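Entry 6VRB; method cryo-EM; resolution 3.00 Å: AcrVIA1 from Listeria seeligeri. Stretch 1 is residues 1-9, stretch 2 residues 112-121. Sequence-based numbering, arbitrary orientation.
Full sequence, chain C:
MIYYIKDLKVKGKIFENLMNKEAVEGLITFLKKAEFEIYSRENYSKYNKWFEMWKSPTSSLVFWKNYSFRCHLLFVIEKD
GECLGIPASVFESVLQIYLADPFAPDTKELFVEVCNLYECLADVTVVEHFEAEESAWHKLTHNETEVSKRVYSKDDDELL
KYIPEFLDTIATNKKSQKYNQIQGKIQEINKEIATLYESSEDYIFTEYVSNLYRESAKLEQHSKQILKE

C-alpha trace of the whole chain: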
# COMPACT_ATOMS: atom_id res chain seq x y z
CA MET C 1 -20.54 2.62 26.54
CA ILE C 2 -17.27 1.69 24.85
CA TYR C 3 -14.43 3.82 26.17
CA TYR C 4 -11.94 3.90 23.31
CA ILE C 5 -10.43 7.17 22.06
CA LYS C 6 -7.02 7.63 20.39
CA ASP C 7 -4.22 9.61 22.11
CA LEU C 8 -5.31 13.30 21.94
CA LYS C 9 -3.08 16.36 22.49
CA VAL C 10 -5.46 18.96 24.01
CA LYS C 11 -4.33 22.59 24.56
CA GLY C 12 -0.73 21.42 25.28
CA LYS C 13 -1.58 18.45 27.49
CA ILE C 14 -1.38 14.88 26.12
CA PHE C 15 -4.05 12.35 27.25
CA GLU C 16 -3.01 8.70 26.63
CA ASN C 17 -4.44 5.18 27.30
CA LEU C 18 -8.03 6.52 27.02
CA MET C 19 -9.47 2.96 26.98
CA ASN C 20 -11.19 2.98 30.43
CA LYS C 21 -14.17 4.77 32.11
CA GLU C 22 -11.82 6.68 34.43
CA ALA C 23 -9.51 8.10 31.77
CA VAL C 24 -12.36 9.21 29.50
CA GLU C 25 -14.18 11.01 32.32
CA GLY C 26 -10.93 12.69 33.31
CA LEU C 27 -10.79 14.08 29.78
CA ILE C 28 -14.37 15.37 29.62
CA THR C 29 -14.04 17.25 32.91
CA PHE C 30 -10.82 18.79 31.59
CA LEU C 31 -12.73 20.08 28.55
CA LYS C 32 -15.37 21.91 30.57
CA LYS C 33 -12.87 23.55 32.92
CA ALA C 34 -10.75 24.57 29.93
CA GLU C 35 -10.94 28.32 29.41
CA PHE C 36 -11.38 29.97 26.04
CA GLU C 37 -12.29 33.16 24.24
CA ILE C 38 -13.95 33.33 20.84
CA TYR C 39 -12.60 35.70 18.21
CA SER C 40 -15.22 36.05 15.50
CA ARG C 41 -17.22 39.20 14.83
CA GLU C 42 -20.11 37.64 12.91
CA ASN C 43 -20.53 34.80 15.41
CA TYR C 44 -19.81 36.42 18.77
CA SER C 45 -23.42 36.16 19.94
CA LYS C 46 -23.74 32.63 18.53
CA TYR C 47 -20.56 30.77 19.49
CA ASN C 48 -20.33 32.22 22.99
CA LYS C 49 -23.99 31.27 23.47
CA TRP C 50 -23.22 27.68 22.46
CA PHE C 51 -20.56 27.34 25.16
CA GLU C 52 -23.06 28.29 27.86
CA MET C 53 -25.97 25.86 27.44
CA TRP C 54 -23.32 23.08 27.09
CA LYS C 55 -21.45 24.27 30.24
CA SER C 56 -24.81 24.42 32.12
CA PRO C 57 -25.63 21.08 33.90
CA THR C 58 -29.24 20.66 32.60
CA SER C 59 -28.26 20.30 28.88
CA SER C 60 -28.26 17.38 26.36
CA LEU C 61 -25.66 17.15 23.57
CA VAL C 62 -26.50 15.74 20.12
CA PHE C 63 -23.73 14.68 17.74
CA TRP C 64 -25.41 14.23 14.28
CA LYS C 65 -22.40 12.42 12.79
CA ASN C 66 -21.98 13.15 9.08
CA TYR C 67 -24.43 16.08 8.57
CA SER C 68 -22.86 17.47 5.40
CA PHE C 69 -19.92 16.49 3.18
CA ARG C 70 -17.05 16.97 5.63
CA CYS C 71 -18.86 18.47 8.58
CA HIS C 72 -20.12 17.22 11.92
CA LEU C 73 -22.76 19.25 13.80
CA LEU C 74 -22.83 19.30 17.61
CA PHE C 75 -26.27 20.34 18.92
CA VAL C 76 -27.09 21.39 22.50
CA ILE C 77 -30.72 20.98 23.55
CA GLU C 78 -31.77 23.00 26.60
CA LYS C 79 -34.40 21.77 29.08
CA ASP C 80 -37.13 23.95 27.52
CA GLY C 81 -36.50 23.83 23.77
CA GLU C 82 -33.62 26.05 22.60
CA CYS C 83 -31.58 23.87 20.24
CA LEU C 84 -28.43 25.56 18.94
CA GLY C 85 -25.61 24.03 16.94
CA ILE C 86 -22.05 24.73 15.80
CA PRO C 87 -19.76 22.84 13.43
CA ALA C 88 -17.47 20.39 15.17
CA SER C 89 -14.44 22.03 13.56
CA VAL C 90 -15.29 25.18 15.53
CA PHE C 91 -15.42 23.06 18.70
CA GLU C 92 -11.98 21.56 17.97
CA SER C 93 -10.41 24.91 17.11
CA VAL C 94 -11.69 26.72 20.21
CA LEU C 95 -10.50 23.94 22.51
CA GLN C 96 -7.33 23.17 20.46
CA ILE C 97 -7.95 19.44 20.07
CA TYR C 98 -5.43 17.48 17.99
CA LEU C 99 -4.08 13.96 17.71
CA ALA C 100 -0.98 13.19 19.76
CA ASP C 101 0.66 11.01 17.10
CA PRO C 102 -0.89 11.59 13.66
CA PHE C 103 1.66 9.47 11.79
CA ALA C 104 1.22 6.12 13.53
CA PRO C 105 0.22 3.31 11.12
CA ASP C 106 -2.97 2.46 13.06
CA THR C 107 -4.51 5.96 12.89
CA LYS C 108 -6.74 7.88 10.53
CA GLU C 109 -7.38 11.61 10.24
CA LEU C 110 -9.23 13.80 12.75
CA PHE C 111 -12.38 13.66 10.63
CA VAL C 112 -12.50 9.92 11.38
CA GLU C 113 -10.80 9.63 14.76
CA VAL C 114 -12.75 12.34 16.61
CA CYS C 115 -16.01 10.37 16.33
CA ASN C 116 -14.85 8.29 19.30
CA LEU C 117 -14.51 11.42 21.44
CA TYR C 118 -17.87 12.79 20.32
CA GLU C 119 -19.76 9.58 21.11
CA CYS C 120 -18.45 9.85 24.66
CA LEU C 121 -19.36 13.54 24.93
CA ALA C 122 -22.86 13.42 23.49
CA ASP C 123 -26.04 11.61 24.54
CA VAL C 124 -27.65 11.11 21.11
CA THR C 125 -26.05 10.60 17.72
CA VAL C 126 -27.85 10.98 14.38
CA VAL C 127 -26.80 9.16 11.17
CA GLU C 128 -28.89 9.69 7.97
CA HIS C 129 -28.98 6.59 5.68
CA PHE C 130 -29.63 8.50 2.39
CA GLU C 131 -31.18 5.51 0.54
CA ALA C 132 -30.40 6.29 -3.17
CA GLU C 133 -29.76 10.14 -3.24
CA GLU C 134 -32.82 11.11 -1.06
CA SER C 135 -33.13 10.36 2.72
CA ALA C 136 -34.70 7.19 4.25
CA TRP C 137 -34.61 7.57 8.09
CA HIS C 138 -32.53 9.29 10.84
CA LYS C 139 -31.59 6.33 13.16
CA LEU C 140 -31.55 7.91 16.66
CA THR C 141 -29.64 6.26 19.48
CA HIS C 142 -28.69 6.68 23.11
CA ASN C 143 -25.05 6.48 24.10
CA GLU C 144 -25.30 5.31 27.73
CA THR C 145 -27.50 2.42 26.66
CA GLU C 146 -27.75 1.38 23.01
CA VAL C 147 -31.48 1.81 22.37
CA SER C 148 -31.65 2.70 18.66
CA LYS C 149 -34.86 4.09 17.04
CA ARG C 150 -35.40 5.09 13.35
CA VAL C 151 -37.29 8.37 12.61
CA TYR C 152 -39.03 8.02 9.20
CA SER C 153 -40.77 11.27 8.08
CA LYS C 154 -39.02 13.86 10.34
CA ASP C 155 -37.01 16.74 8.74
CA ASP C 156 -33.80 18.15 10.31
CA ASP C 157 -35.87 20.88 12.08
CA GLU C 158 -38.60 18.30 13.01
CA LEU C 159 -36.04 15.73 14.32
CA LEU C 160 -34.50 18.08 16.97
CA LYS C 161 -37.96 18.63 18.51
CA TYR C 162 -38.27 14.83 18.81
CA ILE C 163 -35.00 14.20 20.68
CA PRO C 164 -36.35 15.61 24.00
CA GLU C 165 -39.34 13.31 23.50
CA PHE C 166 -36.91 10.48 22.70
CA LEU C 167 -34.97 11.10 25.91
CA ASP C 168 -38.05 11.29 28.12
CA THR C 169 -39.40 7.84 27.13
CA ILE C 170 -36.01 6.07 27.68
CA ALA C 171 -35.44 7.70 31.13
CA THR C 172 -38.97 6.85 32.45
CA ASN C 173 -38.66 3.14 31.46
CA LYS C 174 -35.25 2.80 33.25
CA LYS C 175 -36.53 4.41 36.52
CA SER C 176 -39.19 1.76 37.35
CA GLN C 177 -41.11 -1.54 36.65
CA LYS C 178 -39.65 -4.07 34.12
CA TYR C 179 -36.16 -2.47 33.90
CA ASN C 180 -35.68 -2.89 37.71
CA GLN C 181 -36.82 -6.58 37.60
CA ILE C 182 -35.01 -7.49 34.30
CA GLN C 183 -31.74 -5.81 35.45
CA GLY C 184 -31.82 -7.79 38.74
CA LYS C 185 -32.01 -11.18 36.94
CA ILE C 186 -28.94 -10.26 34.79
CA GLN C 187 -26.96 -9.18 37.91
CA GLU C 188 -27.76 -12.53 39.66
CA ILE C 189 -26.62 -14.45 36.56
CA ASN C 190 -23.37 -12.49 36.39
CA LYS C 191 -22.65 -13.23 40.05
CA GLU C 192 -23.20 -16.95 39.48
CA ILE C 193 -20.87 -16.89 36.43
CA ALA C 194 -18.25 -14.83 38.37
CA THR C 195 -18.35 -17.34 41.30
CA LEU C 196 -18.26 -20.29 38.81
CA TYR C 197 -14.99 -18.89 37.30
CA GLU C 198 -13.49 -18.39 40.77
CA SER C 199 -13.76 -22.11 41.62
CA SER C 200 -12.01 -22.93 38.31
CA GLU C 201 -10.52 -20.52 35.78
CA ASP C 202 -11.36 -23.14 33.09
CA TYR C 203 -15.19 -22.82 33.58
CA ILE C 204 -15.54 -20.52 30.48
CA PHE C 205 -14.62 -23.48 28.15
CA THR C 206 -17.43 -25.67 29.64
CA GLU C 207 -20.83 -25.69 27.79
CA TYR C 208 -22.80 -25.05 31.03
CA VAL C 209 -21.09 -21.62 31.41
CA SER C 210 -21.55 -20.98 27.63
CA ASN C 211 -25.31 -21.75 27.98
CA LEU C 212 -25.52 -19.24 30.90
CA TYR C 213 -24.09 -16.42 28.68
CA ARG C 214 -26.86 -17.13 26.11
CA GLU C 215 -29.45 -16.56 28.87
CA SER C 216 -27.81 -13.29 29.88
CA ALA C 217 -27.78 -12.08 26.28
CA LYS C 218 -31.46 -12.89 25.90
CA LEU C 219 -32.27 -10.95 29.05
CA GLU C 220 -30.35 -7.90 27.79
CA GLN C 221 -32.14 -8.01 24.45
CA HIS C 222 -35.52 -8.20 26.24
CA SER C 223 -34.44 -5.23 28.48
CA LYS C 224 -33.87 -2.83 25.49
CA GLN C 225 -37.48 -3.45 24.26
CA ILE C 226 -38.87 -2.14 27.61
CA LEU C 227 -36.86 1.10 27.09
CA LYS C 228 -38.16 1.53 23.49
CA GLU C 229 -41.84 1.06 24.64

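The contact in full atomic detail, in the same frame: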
# COMPACT_ATOMS: atom_id res chain seq x y z
N MET C 1 -21.45 1.88 27.40
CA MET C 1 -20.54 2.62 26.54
C MET C 1 -19.30 1.80 26.20
O MET C 1 -19.01 0.80 26.85
CB MET C 1 -20.11 3.92 27.20
CG MET C 1 -21.23 4.91 27.39
SD MET C 1 -20.68 6.41 28.21
CE MET C 1 -19.67 7.12 26.93
N ILE C 2 -18.58 2.24 25.18
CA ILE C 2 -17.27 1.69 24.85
C ILE C 2 -16.28 2.83 24.95
O ILE C 2 -16.34 3.78 24.16
CB ILE C 2 -17.22 1.06 23.46
CG1 ILE C 2 -18.18 -0.11 23.37
CG2 ILE C 2 -15.82 0.59 23.15
CD1 ILE C 2 -18.37 -0.61 21.96
N TYR C 3 -15.38 2.76 25.92
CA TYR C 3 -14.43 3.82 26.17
C TYR C 3 -13.16 3.55 25.39
O TYR C 3 -12.30 2.77 25.83
CB TYR C 3 -14.15 3.94 27.67
CG TYR C 3 -15.39 4.27 28.44
CD1 TYR C 3 -15.89 5.56 28.45
CD2 TYR C 3 -16.05 3.30 29.17
CE1 TYR C 3 -17.03 5.88 29.15
CE2 TYR C 3 -17.19 3.61 29.88
CZ TYR C 3 -17.67 4.90 29.87
OH TYR C 3 -18.81 5.20 30.58
N TYR C 4 -13.05 4.16 24.21
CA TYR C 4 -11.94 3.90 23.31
C TYR C 4 -11.76 5.15 22.47
O TYR C 4 -12.50 5.35 21.51
CB TYR C 4 -12.23 2.69 22.44
CG TYR C 4 -11.14 2.37 21.46
CD1 TYR C 4 -10.00 1.70 21.87
CD2 TYR C 4 -11.24 2.75 20.13
CE1 TYR C 4 -9.00 1.41 20.97
CE2 TYR C 4 -10.25 2.46 19.24
CZ TYR C 4 -9.13 1.79 19.66
OH TYR C 4 -8.13 1.50 18.77
N ILE C 5 -10.79 5.99 22.83
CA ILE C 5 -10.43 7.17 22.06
C ILE C 5 -8.93 7.05 21.83
O ILE C 5 -8.25 6.25 22.48
CB ILE C 5 -10.79 8.49 22.78
CG1 ILE C 5 -12.17 8.42 23.42
CG2 ILE C 5 -10.97 9.61 21.79
CD1 ILE C 5 -12.49 9.56 24.34
N LYS C 6 -8.46 7.66 20.74
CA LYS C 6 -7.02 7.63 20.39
C LYS C 6 -6.28 8.68 21.22
O LYS C 6 -6.97 9.54 21.82
CB LYS C 6 -6.83 7.81 18.88
CG LYS C 6 -5.52 7.27 18.33
CD LYS C 6 -5.62 6.80 16.90
CE LYS C 6 -6.37 5.49 16.76
NZ LYS C 6 -5.56 4.34 17.23
N ASP C 7 -4.95 8.61 21.30
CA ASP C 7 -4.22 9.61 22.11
C ASP C 7 -4.55 10.99 21.54
O ASP C 7 -4.42 11.17 20.32
CB ASP C 7 -2.72 9.36 22.10
CG ASP C 7 -2.30 8.16 22.93
OD1 ASP C 7 -3.19 7.41 23.36
OD2 ASP C 7 -1.08 8.00 23.15
N LEU C 8 -4.93 11.94 22.40
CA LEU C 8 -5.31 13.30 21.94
C LEU C 8 -4.44 14.34 22.64
O LEU C 8 -4.32 14.28 23.87
CB LEU C 8 -6.78 13.54 22.30
CG LEU C 8 -7.81 12.79 21.47
CD1 LEU C 8 -9.21 13.06 21.97
CD2 LEU C 8 -7.69 13.16 20.00
N LYS C 9 -3.86 15.26 21.88
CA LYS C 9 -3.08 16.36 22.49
C LYS C 9 -4.06 17.53 22.61
O LYS C 9 -4.44 18.08 21.57
CB LYS C 9 -1.89 16.73 21.60
CG LYS C 9 -1.13 17.98 22.01
CD LYS C 9 -0.01 18.33 21.05
CE LYS C 9 0.96 17.19 20.86
NZ LYS C 9 1.92 17.47 19.76
N VAL C 112 -12.08 11.28 11.09
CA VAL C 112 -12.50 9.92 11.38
C VAL C 112 -12.27 9.57 12.84
O VAL C 112 -13.08 8.88 13.47
CB VAL C 112 -11.75 8.96 10.43
CG1 VAL C 112 -12.20 7.53 10.63
CG2 VAL C 112 -11.94 9.40 8.99
N GLU C 113 -11.16 10.04 13.42
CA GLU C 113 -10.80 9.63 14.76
C GLU C 113 -11.57 10.37 15.85
O GLU C 113 -11.66 9.86 16.97
CB GLU C 113 -9.30 9.84 14.99
CG GLU C 113 -8.42 8.90 14.21
CD GLU C 113 -8.57 7.45 14.63
OE1 GLU C 113 -8.89 7.19 15.80
OE2 GLU C 113 -8.35 6.57 13.78
N VAL C 114 -12.11 11.55 15.56
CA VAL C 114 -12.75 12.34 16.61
C VAL C 114 -14.15 11.84 16.91
O VAL C 114 -14.75 12.25 17.91
CB VAL C 114 -12.78 13.82 16.21
CG1 VAL C 114 -13.93 14.11 15.27
CG2 VAL C 114 -12.76 14.74 17.43
N CYS C 115 -14.68 10.92 16.10
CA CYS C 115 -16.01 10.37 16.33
C CYS C 115 -16.06 9.52 17.60
O CYS C 115 -17.13 9.33 18.17
CB CYS C 115 -16.44 9.55 15.12
SG CYS C 115 -16.67 10.54 13.65
N ASN C 116 -14.91 9.02 18.04
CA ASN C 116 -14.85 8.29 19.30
C ASN C 116 -14.98 9.23 20.48
O ASN C 116 -15.62 8.88 21.48
CB ASN C 116 -13.54 7.52 19.36
CG ASN C 116 -13.45 6.44 18.33
OD1 ASN C 116 -14.44 5.76 18.05
ND2 ASN C 116 -12.27 6.26 17.75
N LEU C 117 -14.36 10.41 20.40
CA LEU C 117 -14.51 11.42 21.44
C LEU C 117 -15.94 11.94 21.51
O LEU C 117 -16.50 12.10 22.59
CB LEU C 117 -13.54 12.57 21.18
CG LEU C 117 -13.65 13.75 22.14
CD1 LEU C 117 -13.36 13.31 23.55
CD2 LEU C 117 -12.73 14.87 21.73
N TYR C 118 -16.55 12.17 20.36
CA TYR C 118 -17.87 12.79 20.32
C TYR C 118 -18.99 11.84 20.70
O TYR C 118 -20.06 12.31 21.10
CB TYR C 118 -18.10 13.37 18.94
CG TYR C 118 -17.31 14.61 18.68
CD1 TYR C 118 -16.90 15.42 19.73
CD2 TYR C 118 -16.92 14.95 17.40
CE1 TYR C 118 -16.17 16.55 19.50
CE2 TYR C 118 -16.19 16.08 17.17
CZ TYR C 118 -15.81 16.86 18.21
OH TYR C 118 -15.08 17.98 17.97
N GLU C 119 -18.78 10.53 20.60
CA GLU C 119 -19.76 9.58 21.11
C GLU C 119 -19.57 9.27 22.58
O GLU C 119 -20.34 8.49 23.14
CB GLU C 119 -19.70 8.28 20.30
CG GLU C 119 -20.27 8.43 18.91
CD GLU C 119 -20.11 7.19 18.08
OE1 GLU C 119 -19.46 6.24 18.55
OE2 GLU C 119 -20.63 7.17 16.94
N CYS C 120 -18.55 9.84 23.22
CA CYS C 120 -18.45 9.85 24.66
C CYS C 120 -18.90 11.18 25.26
O CYS C 120 -19.26 11.22 26.44
CB CYS C 120 -17.02 9.55 25.10
SG CYS C 120 -16.45 7.88 24.70
N LEU C 121 -18.89 12.25 24.46
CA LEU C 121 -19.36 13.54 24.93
C LEU C 121 -20.87 13.66 24.84
O LEU C 121 -21.51 14.23 25.74
CB LEU C 121 -18.71 14.67 24.13
CG LEU C 121 -17.23 14.97 24.31
CD1 LEU C 121 -16.80 16.02 23.31
CD2 LEU C 121 -16.98 15.47 25.71

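The N-terminal segment of AcrVIA1 lies along a helical stretch more than a hundred residues later in the chain, and the contact is mainly one of apolar packing, with polar residues meeting through close carbon-oxygen approaches, no hydrogen bond crossing between the two and about 499 Å² of surface buried in total.

The two stretches run in opposite directions. Tyr3 has Cys120 as its nearest partner, Ile5 has Asn116 and Lys6 has Glu113, so the segment runs back along the helical stretch as its own numbering rises. The approach is tightest in the middle, where the CA atoms of Ile5 and Asn116 are 5.3 Å apart. Glu113, Asn116 and Cys120 all direct their CA-to-CB bonds toward the segment; spaced three and four residues apart, they fall on one side of the helical stretch, while Cys115, Tyr118 and Leu121 point away. Within this stretch, Tyr118 N donates to Val114 O and Glu119 N to Cys115 O, at 3.0 and 3.2 Å.

Ile5 is the centre of the packing. Its branched side chain reaches Leu117 at two points: Ile5 CD1 lies 3.9 Å from Leu117 CD1, and Ile5 CG2 lies 3.8 Å from Leu117 N, against the backbone itself. A beta-branched residue suits this place because it fills space close to its own main chain. Leu8, at the start of a strand, extends the apolar surface, its CD1 lying 4.0 Å from Leu117 CD2. Leu117 thus serves both Ile5 and Leu8.

At the other end, Cys120 offers a small, polarizable sulfur to several neighbours. Met1, with its long flexible chain, brings CE to 4.0 Å from Cys120 SG and 3.8 Å from Cys120 CA. Ile5 CD1 approaches the same SG at 4.3 Å. Tyr3 starts with its CA-to-CB bond directed away, yet the end of its side chain comes nearer, placing CD1 4.4 Å from Cys120 SG; the sulfur sits obliquely to the ring.

Polar residues share this surface. The closest approach of Asn116 is its CB, 3.2 Å from Tyr4 O, while its ND2 lies 4.4 Å from Tyr4 CD2, oblique to that ring. Lys6 likewise uses the carbon part of its chain: CE is 3.2 Å from Glu113 OE1. The opposite charges suit such proximity, but the closest approach is made by a methylene, and Lys6 NZ and Glu113 OE2 are hydrogen-bonded elsewhere in the structure.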